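Local coordinates for protein phosphodiesterase (PDB 7CJ3) that is a membrane protein of the bacteriorhodopsin-like family, here its transmembrane domain, which carries retinal covalently bound within a bundle of helices, at residues Q59-A64 against G253-C258; V67-A72 against A260-K265; H198-F203 against L225-V230. One frame throughout, in Å; residues are numbered along the deposited sequence.

Interaction 1 (Q59-A64 against G253-C258); sequences QSFYGA and GEAMNC. With OLC ((2R)-2,3-dihydroxypropyl (9Z)-octadec-9-enoate), chain D; OLC ((2R)-2,3-dihydroxypropyl (9Z)-octadec-9-enoate), chain L.
Around the closest backbone pair, Phe61 and Ala255, with CA atoms 6.5 Å apart, helical segments 59-64 and 253-258 run side by side in the same direction, their axes 10.0 Å apart and only 2° from parallel. The polar link is made by Tyr62, whose hydroxyl OH donates a 2.6 Å hydrogen bond to Glu254 OE2. It reaches the anti lone pair of that oxygen, the one turned away from OE1, and the carboxylate plane is turned 73° from the phenol ring. The Glu254 chain is bent at chi2 (-49°), and it is OE2 that meets the hydroxyl. The same OE2 also forms a salt bridge with Arg130, while OE1 pairs with Arg243 and receives a weak bond from Asn257 ND2. One turn further along its helix, Cys258 SG sits at the edge of the Tyr62 ring, 4.0 Å from CD1, in a sulfur-aromatic contact. Phe61 fills the flank nearer the lipid: its CE2 rests 4.0 Å from Ala255 CB, and its CB approaches Cys258 SG. A monoolein chain passes over one face of the Phe61 ring and also touches Cys258 CB, with its C12 3.5 Å away. Trp127 also meets the Tyr62 ring edge to face, and Phe61 packs on Ser60 of the second subunit. The contact thus grades from lipid-facing hydrocarbon to a buried carboxylate held by a phenol and two arginines, surroundings that would be expected to favour the charged form of Glu254 and to fix the rotation of the Tyr62 hydroxyl.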
loop_
_atom_site.group_PDB
_atom_site.type_symbol
_atom_site.label_atom_id
_atom_site.label_comp_id
_atom_site.label_asym_id
_atom_site.label_seq_id
_atom_site.Cartn_x
_atom_site.Cartn_y
_atom_site.Cartn_z
ATOM N N GLN B 59 0.098 0.710 17.178
ATOM C CA GLN B 59 -1.211 1.139 16.592
ATOM C C GLN B 59 -0.941 1.686 15.180
ATOM O O GLN B 59 -1.659 1.331 14.219
ATOM C CB GLN B 59 -1.879 2.124 17.572
ATOM C CG GLN B 59 -3.240 2.682 17.181
ATOM C CD GLN B 59 -3.711 3.659 18.241
ATOM O OE1 GLN B 59 -3.072 3.806 19.298
ATOM N NE2 GLN B 59 -4.834 4.310 17.959
ATOM N N SER B 60 0.114 2.474 15.026
ATOM C CA SER B 60 0.499 3.089 13.735
ATOM C C SER B 60 0.771 2.001 12.720
ATOM O O SER B 60 0.296 2.126 11.595
ATOM C CB SER B 60 1.727 3.932 13.908
ATOM O OG SER B 60 1.445 5.103 14.665
ATOM N N PHE B 61 1.543 0.984 13.122
ATOM C CA PHE B 61 1.958 -0.143 12.252
ATOM C C PHE B 61 0.718 -0.867 11.718
ATOM O O PHE B 61 0.563 -0.976 10.493
ATOM C CB PHE B 61 2.875 -1.079 13.027
ATOM C CG PHE B 61 4.215 -0.521 13.436
ATOM C CD1 PHE B 61 4.648 0.725 13.011
ATOM C CD2 PHE B 61 5.071 -1.285 14.216
ATOM C CE1 PHE B 61 5.882 1.227 13.417
ATOM C CE2 PHE B 61 6.306 -0.794 14.610
ATOM C CZ PHE B 61 6.707 0.463 14.209
ATOM N N TYR B 62 -0.171 -1.274 12.626
ATOM C CA TYR B 62 -1.425 -2.008 12.318
ATOM C C TYR B 62 -2.342 -1.091 11.487
ATOM O O TYR B 62 -2.769 -1.523 10.386
ATOM C CB TYR B 62 -2.016 -2.610 13.608
ATOM C CG TYR B 62 -1.037 -3.426 14.427
ATOM C CD1 TYR B 62 -0.040 -4.196 13.835
ATOM C CD2 TYR B 62 -1.090 -3.420 15.813
ATOM C CE1 TYR B 62 0.880 -4.904 14.596
ATOM C CE2 TYR B 62 -0.180 -4.120 16.596
ATOM C CZ TYR B 62 0.812 -4.872 15.986
ATOM O OH TYR B 62 1.716 -5.560 16.761
ATOM N N GLY B 63 -2.571 0.141 11.936
ATOM C CA GLY B 63 -3.352 1.128 11.183
ATOM C C GLY B 63 -2.860 1.204 9.762
ATOM O O GLY B 63 -3.649 0.960 8.834
ATOM N N ALA B 64 -1.562 1.460 9.584
ATOM C CA ALA B 64 -0.928 1.690 8.273
ATOM C C ALA B 64 -1.095 0.450 7.407
ATOM O O ALA B 64 -1.444 0.588 6.210
ATOM C CB ALA B 64 0.522 2.004 8.449
ATOM N N GLY B 253 10.476 -6.279 15.238
ATOM C CA GLY B 253 9.845 -7.507 14.703
ATOM C C GLY B 253 8.439 -7.281 14.144
ATOM O O GLY B 253 8.119 -7.852 13.064
ATOM N N GLU B 254 7.607 -6.503 14.849
ATOM C CA GLU B 254 6.208 -6.202 14.435
ATOM C C GLU B 254 6.219 -5.466 13.093
ATOM O O GLU B 254 5.419 -5.842 12.192
ATOM C CB GLU B 254 5.501 -5.435 15.557
ATOM C CG GLU B 254 5.155 -6.340 16.739
ATOM C CD GLU B 254 4.455 -7.618 16.309
ATOM O OE1 GLU B 254 5.126 -8.646 16.225
ATOM O OE2 GLU B 254 3.258 -7.571 16.000
ATOM N N ALA B 255 7.140 -4.507 12.941
ATOM C CA ALA B 255 7.348 -3.736 11.696
ATOM C C ALA B 255 7.666 -4.707 10.555
ATOM O O ALA B 255 7.000 -4.683 9.524
ATOM C CB ALA B 255 8.446 -2.722 11.897
ATOM N N MET B 256 8.646 -5.581 10.759
ATOM C CA MET B 256 9.076 -6.518 9.693
ATOM C C MET B 256 7.885 -7.418 9.334
ATOM O O MET B 256 7.679 -7.666 8.132
ATOM C CB MET B 256 10.288 -7.337 10.141
ATOM C CG MET B 256 11.528 -6.470 10.347
ATOM S SD MET B 256 12.993 -7.319 11.058
ATOM C CE MET B 256 13.127 -8.774 10.018
ATOM N N ASN B 257 7.077 -7.825 10.329
ATOM C CA ASN B 257 5.934 -8.743 10.109
ATOM C C ASN B 257 4.902 -8.074 9.199
ATOM O O ASN B 257 4.487 -8.719 8.209
ATOM C CB ASN B 257 5.316 -9.187 11.423
ATOM C CG ASN B 257 6.062 -10.341 12.052
ATOM O OD1 ASN B 257 6.431 -11.303 11.381
ATOM N ND2 ASN B 257 6.241 -10.269 13.359
ATOM N N CYS B 258 4.549 -6.822 9.516
ATOM C CA CYS B 258 3.571 -5.979 8.772
ATOM C C CYS B 258 3.989 -5.837 7.306
ATOM O O CYS B 258 3.127 -6.093 6.420
ATOM C CB CYS B 258 3.446 -4.598 9.396
ATOM S SG CYS B 258 2.777 -4.670 11.076
HETATM C C18 OLC D . -1.296 3.052 2.658
HETATM C C10 OLC D . -2.300 5.348 10.642
HETATM C C9 OLC D . -3.490 5.236 11.248
HETATM C C17 OLC D . -0.193 3.511 3.575
HETATM C C11 OLC D . -2.090 5.832 9.221
HETATM C C8 OLC D . -3.470 4.778 12.698
HETATM C C16 OLC D . -0.749 4.101 4.859
HETATM C C12 OLC D . -0.691 6.473 9.040
HETATM C C7 OLC D . -2.670 5.779 13.577
HETATM C C15 OLC D . 0.112 5.229 5.407
HETATM C C13 OLC D . 0.102 5.886 7.882
HETATM C C6 OLC D . -3.074 5.797 15.067
HETATM C C14 OLC D . -0.566 5.982 6.523
HETATM C C5 OLC D . -1.972 6.246 16.051
HETATM C C18 OLC L . 3.241 -1.441 2.450
HETATM C C10 OLC L . 6.169 -0.774 9.413
HETATM C C9 OLC L . 7.364 -0.252 9.078
HETATM C C17 OLC L . 2.528 -1.740 3.766
HETATM C C11 OLC L . 4.834 -0.171 9.049
HETATM C C8 OLC L . 7.401 1.020 8.263
HETATM C C24 OLC L . 11.308 5.975 18.308
HETATM C C16 OLC L . 2.326 -0.447 4.462
HETATM C C12 OLC L . 4.075 -1.297 8.464
HETATM C C7 OLC L . 8.806 1.330 7.858
HETATM C C15 OLC L . 3.682 0.057 4.958
HETATM C C13 OLC L . 3.299 -0.887 7.254
HETATM C C6 OLC L . 9.691 1.467 9.090
HETATM C C14 OLC L . 4.283 -0.721 6.130
HETATM C C5 OLC L . 9.329 2.542 10.084
HETATM C C4 OLC L . 9.333 1.903 11.441
HETATM C C3 OLC L . 9.191 2.978 12.513
HETATM C C2 OLC L . 10.429 3.840 12.651
HETATM C C21 OLC L . 11.771 5.013 16.122
HETATM C C1 OLC L . 10.825 3.825 14.100
HETATM C C22 OLC L . 10.699 5.744 16.904
HETATM O O19 OLC L . 10.634 2.790 14.734
HETATM O O25 OLC L . 10.303 6.141 19.330
HETATM O O23 OLC L . 10.256 6.957 16.191
HETATM O O20 OLC L . 11.406 5.016 14.739
#

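Interaction 2 (V67-A72 against A260-K265); sequences VAFAFA and ADYAAK. With RET (retinal), chain K; OLC ((2R)-2,3-dihydroxypropyl (9Z)-octadec-9-enoate), chain L; OLC ((2R)-2,3-dihydroxypropyl (9Z)-octadec-9-enoate), chain D.
Phe69 and Tyr262 form a T-shaped pair, the edge of Tyr262 directed at the face of Phe69 with centroids 5.4 Å apart and planes at 79°. Tyr262 CD1 lies over the centre of that face, while Phe69 CZ lies 3.4 Å from Tyr262 CA on the neighbouring backbone. The tyrosine ring rests on helix 58-81 through Ala68 CB, 3.6 Å from its CE1, and a monoolein tail lies over one of its faces. Phe69 CE1 also meets the aliphatic chain of Lys265, 3.7 Å from CD, the two side chains crossing at about a right angle. Beyond, Lys265 turns at chi4 and NZ is bonded covalently to C15 of retinal. Asp261 OD1, one helical turn earlier, forms a salt bridge with NZ at 2.8 Å, and Asp261 OD2 is hydrogen-bonded to Tyr106. A weak hydrogen bond also links NZ to Glu133 OE2. A lysine-linked retinal with a carboxylate beside the linkage nitrogen is the hallmark of the microbial rhodopsin chromophore site.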
loop_
_atom_site.group_PDB
_atom_site.type_symbol
_atom_site.label_atom_id
_atom_site.label_comp_id
_atom_site.label_asym_id
_atom_site.label_seq_id
_atom_site.Cartn_x
_atom_site.Cartn_y
_atom_site.Cartn_z
ATOM N N VAL B 67 -4.791 0.130 6.110
ATOM C CA VAL B 67 -5.078 1.026 4.963
ATOM C C VAL B 67 -4.478 0.386 3.701
ATOM O O VAL B 67 -5.199 0.322 2.655
ATOM C CB VAL B 67 -4.538 2.442 5.229
ATOM C CG1 VAL B 67 -4.675 3.319 3.991
ATOM C CG2 VAL B 67 -5.222 3.077 6.427
ATOM N N ALA B 68 -3.240 -0.123 3.793
ATOM C CA ALA B 68 -2.528 -0.688 2.627
ATOM C C ALA B 68 -3.356 -1.840 2.041
ATOM O O ALA B 68 -3.673 -1.814 0.843
ATOM C CB ALA B 68 -1.159 -1.137 3.027
ATOM N N PHE B 69 -3.726 -2.824 2.852
ATOM C CA PHE B 69 -4.575 -3.950 2.384
ATOM C C PHE B 69 -5.934 -3.479 1.821
ATOM O O PHE B 69 -6.418 -4.036 0.847
ATOM C CB PHE B 69 -4.778 -4.941 3.522
ATOM C CG PHE B 69 -3.632 -5.899 3.646
ATOM C CD1 PHE B 69 -3.436 -6.870 2.683
ATOM C CD2 PHE B 69 -2.755 -5.832 4.712
ATOM C CE1 PHE B 69 -2.398 -7.783 2.805
ATOM C CE2 PHE B 69 -1.726 -6.743 4.838
ATOM C CZ PHE B 69 -1.562 -7.726 3.898
ATOM N N ALA B 70 -6.562 -2.474 2.423
ATOM C CA ALA B 70 -7.805 -1.889 1.881
ATOM C C ALA B 70 -7.596 -1.550 0.396
ATOM O O ALA B 70 -8.384 -2.055 -0.436
ATOM C CB ALA B 70 -8.230 -0.692 2.701
ATOM N N PHE B 71 -6.574 -0.746 0.075
ATOM C CA PHE B 71 -6.208 -0.354 -1.318
ATOM C C PHE B 71 -5.832 -1.590 -2.139
ATOM O O PHE B 71 -6.222 -1.632 -3.330
ATOM C CB PHE B 71 -5.105 0.715 -1.346
ATOM C CG PHE B 71 -5.635 2.107 -1.069
ATOM C CD1 PHE B 71 -6.305 2.824 -2.049
ATOM C CD2 PHE B 71 -5.517 2.673 0.189
ATOM C CE1 PHE B 71 -6.848 4.062 -1.763
ATOM C CE2 PHE B 71 -6.066 3.910 0.470
ATOM C CZ PHE B 71 -6.727 4.610 -0.509
ATOM N N ALA B 72 -5.115 -2.554 -1.529
ATOM C CA ALA B 72 -4.761 -3.845 -2.164
ATOM C C ALA B 72 -6.035 -4.578 -2.576
ATOM O O ALA B 72 -6.029 -5.162 -3.671
ATOM C CB ALA B 72 -3.930 -4.696 -1.254
ATOM N N ALA B 260 6.248 -7.734 5.629
ATOM C CA ALA B 260 6.238 -9.131 5.116
ATOM C C ALA B 260 4.820 -9.559 4.740
ATOM O O ALA B 260 4.600 -10.046 3.593
ATOM C CB ALA B 260 6.776 -10.061 6.177
ATOM N N ASP B 261 3.888 -9.415 5.684
ATOM C CA ASP B 261 2.482 -9.829 5.453
ATOM C C ASP B 261 1.990 -9.179 4.157
ATOM O O ASP B 261 1.570 -9.904 3.245
ATOM C CB ASP B 261 1.585 -9.455 6.625
ATOM C CG ASP B 261 0.342 -10.321 6.718
ATOM O OD1 ASP B 261 0.051 -11.046 5.747
ATOM O OD2 ASP B 261 -0.315 -10.289 7.769
ATOM N N TYR B 262 2.091 -7.848 4.091
ATOM C CA TYR B 262 1.667 -7.023 2.944
ATOM C C TYR B 262 2.386 -7.509 1.686
ATOM O O TYR B 262 1.702 -7.792 0.675
ATOM C CB TYR B 262 1.927 -5.544 3.208
ATOM C CG TYR B 262 1.472 -4.692 2.051
ATOM C CD1 TYR B 262 0.128 -4.525 1.771
ATOM C CD2 TYR B 262 2.383 -4.096 1.198
ATOM C CE1 TYR B 262 -0.296 -3.770 0.688
ATOM C CE2 TYR B 262 1.976 -3.323 0.127
ATOM C CZ TYR B 262 0.635 -3.175 -0.142
ATOM O OH TYR B 262 0.227 -2.436 -1.213
ATOM N N ALA B 263 3.722 -7.590 1.750
ATOM C CA ALA B 263 4.596 -7.997 0.632
ATOM C C ALA B 263 4.122 -9.353 0.110
ATOM O O ALA B 263 3.869 -9.449 -1.097
ATOM C CB ALA B 263 6.028 -8.060 1.087
ATOM N N ALA B 264 3.981 -10.354 0.986
ATOM C CA ALA B 264 3.620 -11.733 0.595
ATOM C C ALA B 264 2.364 -11.715 -0.272
ATOM O O ALA B 264 2.349 -12.423 -1.314
ATOM C CB ALA B 264 3.410 -12.595 1.813
ATOM N N LYS B 265 1.361 -10.928 0.127
ATOM C CA LYS B 265 0.019 -10.923 -0.511
ATOM C C LYS B 265 0.023 -10.046 -1.765
ATOM O O LYS B 265 -0.386 -10.557 -2.817
ATOM C CB LYS B 265 -1.044 -10.549 0.526
ATOM C CG LYS B 265 -1.010 -11.529 1.694
ATOM C CD LYS B 265 -2.238 -11.505 2.546
ATOM C CE LYS B 265 -2.463 -12.767 3.342
ATOM N NZ LYS B 265 -1.439 -12.936 4.389
HETATM C C1 RET K . 5.901 -19.224 12.170
HETATM C C2 RET K . 6.303 -20.037 13.402
HETATM C C3 RET K . 7.701 -20.468 13.410
HETATM C C4 RET K . 8.031 -21.267 12.168
HETATM C C5 RET K . 7.339 -20.818 10.911
HETATM C C6 RET K . 6.450 -19.796 10.866
HETATM C C7 RET K . 6.004 -19.299 9.556
HETATM C C8 RET K . 5.010 -18.370 9.264
HETATM C C9 RET K . 4.433 -18.069 7.995
HETATM C C10 RET K . 3.384 -17.129 7.836
HETATM C C11 RET K . 2.854 -16.604 6.651
HETATM C C12 RET K . 1.909 -15.601 6.468
HETATM C C13 RET K . 1.367 -15.142 5.256
HETATM C C14 RET K . 0.355 -14.199 5.250
HETATM C C15 RET K . -0.634 -14.012 4.192
HETATM C C16 RET K . 4.362 -19.249 12.175
HETATM C C17 RET K . 6.378 -17.775 12.379
HETATM C C18 RET K . 7.756 -21.651 9.717
HETATM C C19 RET K . 4.928 -18.730 6.745
HETATM C C20 RET K . 1.937 -15.686 3.981
HETATM C C18 OLC L . 3.241 -1.441 2.450
HETATM C C10 OLC L . 6.169 -0.774 9.413
HETATM C C9 OLC L . 7.364 -0.252 9.078
HETATM C C17 OLC L . 2.528 -1.740 3.766
HETATM C C11 OLC L . 4.834 -0.171 9.049
HETATM C C8 OLC L . 7.401 1.020 8.263
HETATM C C24 OLC L . 11.308 5.975 18.308
HETATM C C16 OLC L . 2.326 -0.447 4.462
HETATM C C12 OLC L . 4.075 -1.297 8.464
HETATM C C7 OLC L . 8.806 1.330 7.858
HETATM C C15 OLC L . 3.682 0.057 4.958
HETATM C C13 OLC L . 3.299 -0.887 7.254
HETATM C C6 OLC L . 9.691 1.467 9.090
HETATM C C14 OLC L . 4.283 -0.721 6.130
HETATM C C5 OLC L . 9.329 2.542 10.084
HETATM C C4 OLC L . 9.333 1.903 11.441
HETATM C C3 OLC L . 9.191 2.978 12.513
HETATM C C2 OLC L . 10.429 3.840 12.651
HETATM C C21 OLC L . 11.771 5.013 16.122
HETATM C C1 OLC L . 10.825 3.825 14.100
HETATM C C22 OLC L . 10.699 5.744 16.904
HETATM O O19 OLC L . 10.634 2.790 14.734
HETATM O O25 OLC L . 10.303 6.141 19.330
HETATM O O23 OLC L . 10.256 6.957 16.191
HETATM O O20 OLC L . 11.406 5.016 14.739
HETATM C C18 OLC D . -1.296 3.052 2.658
HETATM C C10 OLC D . -2.300 5.348 10.642
HETATM C C9 OLC D . -3.490 5.236 11.248
HETATM C C17 OLC D . -0.193 3.511 3.575
HETATM C C11 OLC D . -2.090 5.832 9.221
HETATM C C8 OLC D . -3.470 4.778 12.698
HETATM C C16 OLC D . -0.749 4.101 4.859
HETATM C C12 OLC D . -0.691 6.473 9.040
HETATM C C7 OLC D . -2.670 5.779 13.577
HETATM C C15 OLC D . 0.112 5.229 5.407
HETATM C C13 OLC D . 0.102 5.886 7.882
HETATM C C6 OLC D . -3.074 5.797 15.067
HETATM C C14 OLC D . -0.566 5.982 6.523
HETATM C C5 OLC D . -1.972 6.246 16.051
#

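Interaction 3 (H198-F203 against L225-V230); sequences HMWGMF and LRCEIV. With OLC ((2R)-2,3-dihydroxypropyl (9Z)-octadec-9-enoate), chain N; OLC ((2R)-2,3-dihydroxypropyl (9Z)-octadec-9-enoate), chain O.
Arg226 lays its guanidinium flat on the indole of Trp200, the two planes only 11° apart and their centres separated by 4.0 Å. The side chains cross at about a right angle. CD stands over the six-membered ring, 3.7 Å from its centroid in a CH-pi contact, and CZ lies over the five-membered ring as a cation-pi partner. Arg226 NH1, over the indole, also makes a weak hydrogen bond of 3.4 Å to Trp200 O, which lies at the edge of the guanidinium. Starting from the crowded position between backbone N and carbonyl carbon (chi1 61°), the arginine then runs extended from CG to NE. Over the opposite indole face lies the tail of a monoolein, through C9, and its O19 accepts a 3.0 Å hydrogen bond from Trp200 NE1. Segments 198-203 and 225-230 run antiparallel, at 169°, and belong to helices 178-207 and 219-233 of the bacteriorhodopsin-like bundle, with the stack on its lipid-facing side. Phe203 slides past Arg226 in the opposite direction, its CB 3.8 Å from Arg226 CD, while the far end of its ring meets Leu225 through CE1 and CB. Met199, bent at chi2 and chi3, sets its methyl CE against Ile229 CG2, at 3.6 Å, and Val230 CG2. Deeper in the bundle, Phe203 and Ile229 both pack on Cys145 of helix 128-149.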
loop_
_atom_site.group_PDB
_atom_site.type_symbol
_atom_site.label_atom_id
_atom_site.label_comp_id
_atom_site.label_asym_id
_atom_site.label_seq_id
_atom_site.Cartn_x
_atom_site.Cartn_y
_atom_site.Cartn_z
ATOM N N HIS B 198 7.411 -28.607 -1.926
ATOM C CA HIS B 198 6.275 -29.187 -2.682
ATOM C C HIS B 198 5.561 -28.086 -3.456
ATOM O O HIS B 198 5.140 -28.365 -4.602
ATOM C CB HIS B 198 5.342 -29.980 -1.776
ATOM C CG HIS B 198 5.815 -31.370 -1.529
ATOM N ND1 HIS B 198 6.654 -31.698 -0.491
ATOM C CD2 HIS B 198 5.558 -32.518 -2.203
ATOM C CE1 HIS B 198 6.869 -33.009 -0.525
ATOM N NE2 HIS B 198 6.217 -33.527 -1.574
ATOM N N MET B 199 5.455 -26.886 -2.883
ATOM C CA MET B 199 4.913 -25.709 -3.614
ATOM C C MET B 199 5.779 -25.454 -4.851
ATOM O O MET B 199 5.198 -25.269 -5.952
ATOM C CB MET B 199 4.918 -24.450 -2.751
ATOM C CG MET B 199 4.332 -23.252 -3.454
ATOM S SD MET B 199 5.564 -22.195 -4.309
ATOM C CE MET B 199 6.737 -21.928 -2.975
ATOM N N TRP B 200 7.109 -25.417 -4.654
ATOM C CA TRP B 200 8.126 -25.222 -5.720
ATOM C C TRP B 200 7.916 -26.312 -6.789
ATOM O O TRP B 200 7.823 -25.967 -7.982
ATOM C CB TRP B 200 9.543 -25.191 -5.117
ATOM C CG TRP B 200 10.609 -24.747 -6.076
ATOM C CD1 TRP B 200 11.295 -25.529 -6.961
ATOM C CD2 TRP B 200 11.106 -23.408 -6.272
ATOM N NE1 TRP B 200 12.174 -24.773 -7.687
ATOM C CE2 TRP B 200 12.065 -23.467 -7.301
ATOM C CE3 TRP B 200 10.823 -22.169 -5.696
ATOM C CZ2 TRP B 200 12.732 -22.341 -7.764
ATOM C CZ3 TRP B 200 11.495 -21.054 -6.142
ATOM C CH2 TRP B 200 12.439 -21.145 -7.165
ATOM N N GLY B 201 7.701 -27.555 -6.355
ATOM C CA GLY B 201 7.442 -28.725 -7.215
ATOM C C GLY B 201 6.295 -28.519 -8.188
ATOM O O GLY B 201 6.501 -28.704 -9.407
ATOM N N MET B 202 5.113 -28.169 -7.681
ATOM C CA MET B 202 3.848 -28.186 -8.473
ATOM C C MET B 202 3.864 -27.061 -9.514
ATOM O O MET B 202 3.332 -27.283 -10.617
ATOM C CB MET B 202 2.605 -28.095 -7.576
ATOM C CG MET B 202 2.431 -26.779 -6.858
ATOM S SD MET B 202 0.782 -26.635 -6.067
ATOM C CE MET B 202 0.928 -27.838 -4.745
ATOM N N PHE B 203 4.478 -25.918 -9.198
ATOM C CA PHE B 203 4.762 -24.839 -10.178
ATOM C C PHE B 203 5.714 -25.340 -11.268
ATOM O O PHE B 203 5.522 -24.934 -12.428
ATOM C CB PHE B 203 5.389 -23.636 -9.499
ATOM C CG PHE B 203 4.377 -22.707 -8.902
ATOM C CD1 PHE B 203 3.590 -21.917 -9.717
ATOM C CD2 PHE B 203 4.206 -22.626 -7.528
ATOM C CE1 PHE B 203 2.673 -21.037 -9.166
ATOM C CE2 PHE B 203 3.265 -21.762 -6.983
ATOM C CZ PHE B 203 2.514 -20.962 -7.808
ATOM N N LEU B 225 6.110 -16.359 -9.351
ATOM C CA LEU B 225 5.220 -16.672 -8.218
ATOM C C LEU B 225 5.935 -17.530 -7.160
ATOM O O LEU B 225 5.910 -17.125 -5.978
ATOM C CB LEU B 225 3.955 -17.335 -8.765
ATOM C CG LEU B 225 2.924 -16.352 -9.338
ATOM C CD1 LEU B 225 1.706 -17.083 -9.893
ATOM C CD2 LEU B 225 2.499 -15.323 -8.299
ATOM N N ARG B 226 6.523 -18.674 -7.534
ATOM C CA ARG B 226 7.213 -19.582 -6.572
ATOM C C ARG B 226 8.432 -18.901 -5.908
ATOM O O ARG B 226 8.774 -19.269 -4.754
ATOM C CB ARG B 226 7.602 -20.893 -7.249
ATOM C CG ARG B 226 8.570 -20.771 -8.413
ATOM C CD ARG B 226 8.855 -22.154 -8.978
ATOM N NE ARG B 226 9.842 -22.180 -10.052
ATOM C CZ ARG B 226 10.364 -23.292 -10.567
ATOM N NH1 ARG B 226 9.996 -24.478 -10.117
ATOM N NH2 ARG B 226 11.247 -23.239 -11.538
ATOM N N CYS B 227 9.083 -17.950 -6.599
ATOM C CA CYS B 227 10.204 -17.128 -6.060
ATOM C C CYS B 227 9.623 -16.116 -5.065
ATOM O O CYS B 227 10.202 -15.909 -4.003
ATOM C CB CYS B 227 10.976 -16.415 -7.171
ATOM S SG CYS B 227 11.985 -17.464 -8.260
ATOM N N GLU B 228 8.481 -15.516 -5.389
ATOM C CA GLU B 228 7.851 -14.478 -4.542
ATOM C C GLU B 228 7.523 -15.070 -3.161
ATOM O O GLU B 228 7.843 -14.394 -2.154
ATOM C CB GLU B 228 6.599 -13.948 -5.226
ATOM C CG GLU B 228 6.090 -12.641 -4.648
ATOM C CD GLU B 228 5.167 -12.716 -3.443
ATOM O OE1 GLU B 228 5.128 -11.688 -2.750
ATOM O OE2 GLU B 228 4.491 -13.753 -3.190
ATOM N N ILE B 229 6.907 -16.268 -3.138
ATOM C CA ILE B 229 6.391 -16.971 -1.933
ATOM C C ILE B 229 7.571 -17.319 -1.017
ATOM O O ILE B 229 7.508 -17.042 0.204
ATOM C CB ILE B 229 5.548 -18.189 -2.381
ATOM C CG1 ILE B 229 4.238 -17.710 -3.028
ATOM C CG2 ILE B 229 5.267 -19.166 -1.237
ATOM C CD1 ILE B 229 3.564 -18.724 -3.904
ATOM N N VAL B 230 8.649 -17.834 -1.603
ATOM C CA VAL B 230 9.892 -18.225 -0.882
ATOM C C VAL B 230 10.537 -16.970 -0.273
ATOM O O VAL B 230 10.905 -17.000 0.928
ATOM C CB VAL B 230 10.842 -18.991 -1.818
ATOM C CG1 VAL B 230 12.227 -19.201 -1.191
ATOM C CG2 VAL B 230 10.237 -20.325 -2.240
HETATM C C18 OLC N . 14.665 -20.164 5.772
HETATM C C10 OLC N . 13.020 -24.195 -3.346
HETATM C C9 OLC N . 13.602 -24.731 -4.443
HETATM C C17 OLC N . 15.042 -20.974 4.537
HETATM C C11 OLC N . 13.206 -24.653 -1.930
HETATM C C8 OLC N . 14.535 -25.894 -4.496
HETATM C C24 OLC N . 12.014 -28.820 -13.892
HETATM C C16 OLC N . 13.880 -21.429 3.629
HETATM C C12 OLC N . 13.003 -23.505 -0.966
HETATM C C7 OLC N . 14.518 -26.534 -5.879
HETATM C C15 OLC N . 14.272 -22.585 2.689
HETATM C C13 OLC N . 13.878 -23.651 0.316
HETATM C C6 OLC N . 14.767 -28.046 -5.834
HETATM C C14 OLC N . 13.577 -22.496 1.326
HETATM C C5 OLC N . 13.567 -28.955 -5.463
HETATM C C4 OLC N . 12.413 -29.150 -6.501
HETATM C C3 OLC N . 12.710 -28.750 -7.962
HETATM C C2 OLC N . 11.484 -28.526 -8.877
HETATM C C21 OLC N . 11.446 -26.754 -12.476
HETATM C C1 OLC N . 11.848 -27.585 -10.051
HETATM C C22 OLC N . 11.777 -27.304 -13.889
HETATM O O19 OLC N . 12.691 -26.693 -9.893
HETATM O O25 OLC N . 11.966 -29.270 -15.236
HETATM O O23 OLC N . 10.755 -26.979 -14.864
HETATM O O20 OLC N . 11.260 -27.720 -11.408
HETATM C C18 OLC O . 15.668 -28.324 12.912
HETATM C C10 OLC O . 11.737 -31.387 5.908
HETATM C C9 OLC O . 11.125 -31.902 4.840
HETATM C C17 OLC O . 15.700 -29.770 12.442
HETATM C C11 OLC O . 13.188 -30.986 5.960
HETATM C C8 OLC O . 11.818 -32.190 3.540
HETATM C C24 OLC O . 12.848 -39.268 -1.629
HETATM C C16 OLC O . 14.746 -29.951 11.254
HETATM C C12 OLC O . 13.648 -31.013 7.414
HETATM C C7 OLC O . 10.829 -32.672 2.470
HETATM C C15 OLC O . 15.342 -30.746 10.074
HETATM C C13 OLC O . 14.241 -29.698 7.939
HETATM C C6 OLC O . 11.624 -33.479 1.453
HETATM C C14 OLC O . 15.517 -29.912 8.779
HETATM C C5 OLC O . 11.114 -33.421 0.025
HETATM C C4 OLC O . 9.698 -33.933 -0.056
HETATM C C3 OLC O . 9.515 -35.436 0.208
HETATM C C2 OLC O . 10.298 -36.338 -0.766
HETATM C C21 OLC O . 10.528 -39.487 -2.563
HETATM C C1 OLC O . 9.617 -37.685 -0.999
HETATM C C22 OLC O . 11.970 -39.058 -2.873
HETATM O O19 OLC O . 8.984 -38.227 -0.108
HETATM O O25 OLC O . 13.733 -38.161 -1.420
HETATM O O23 OLC O . 12.485 -39.787 -4.013
HETATM O O20 OLC O . 9.694 -38.356 -2.298
#

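From the N-terminal side, helix 58-81 supplies the first segments of interactions 1 and 2, and the chain returns to both only at helix 250-277, after 188 and 187 intervening residues. The two closures cross, since 59-64 precedes 67-72 while 253-258 precedes 260-265; as the helices run in parallel, the contacts follow each other along one interface, with centres about 11 Å apart. Interaction 3 closes a much shorter loop of 21 residues between helices 178-207 and 219-233, wholly within both long ones. It lies about 20 Å from interaction 2, centre to centre, yet Glu228 packs against the backbone of Ala263 and Ala264, bringing helix 219-233 against helix 250-277.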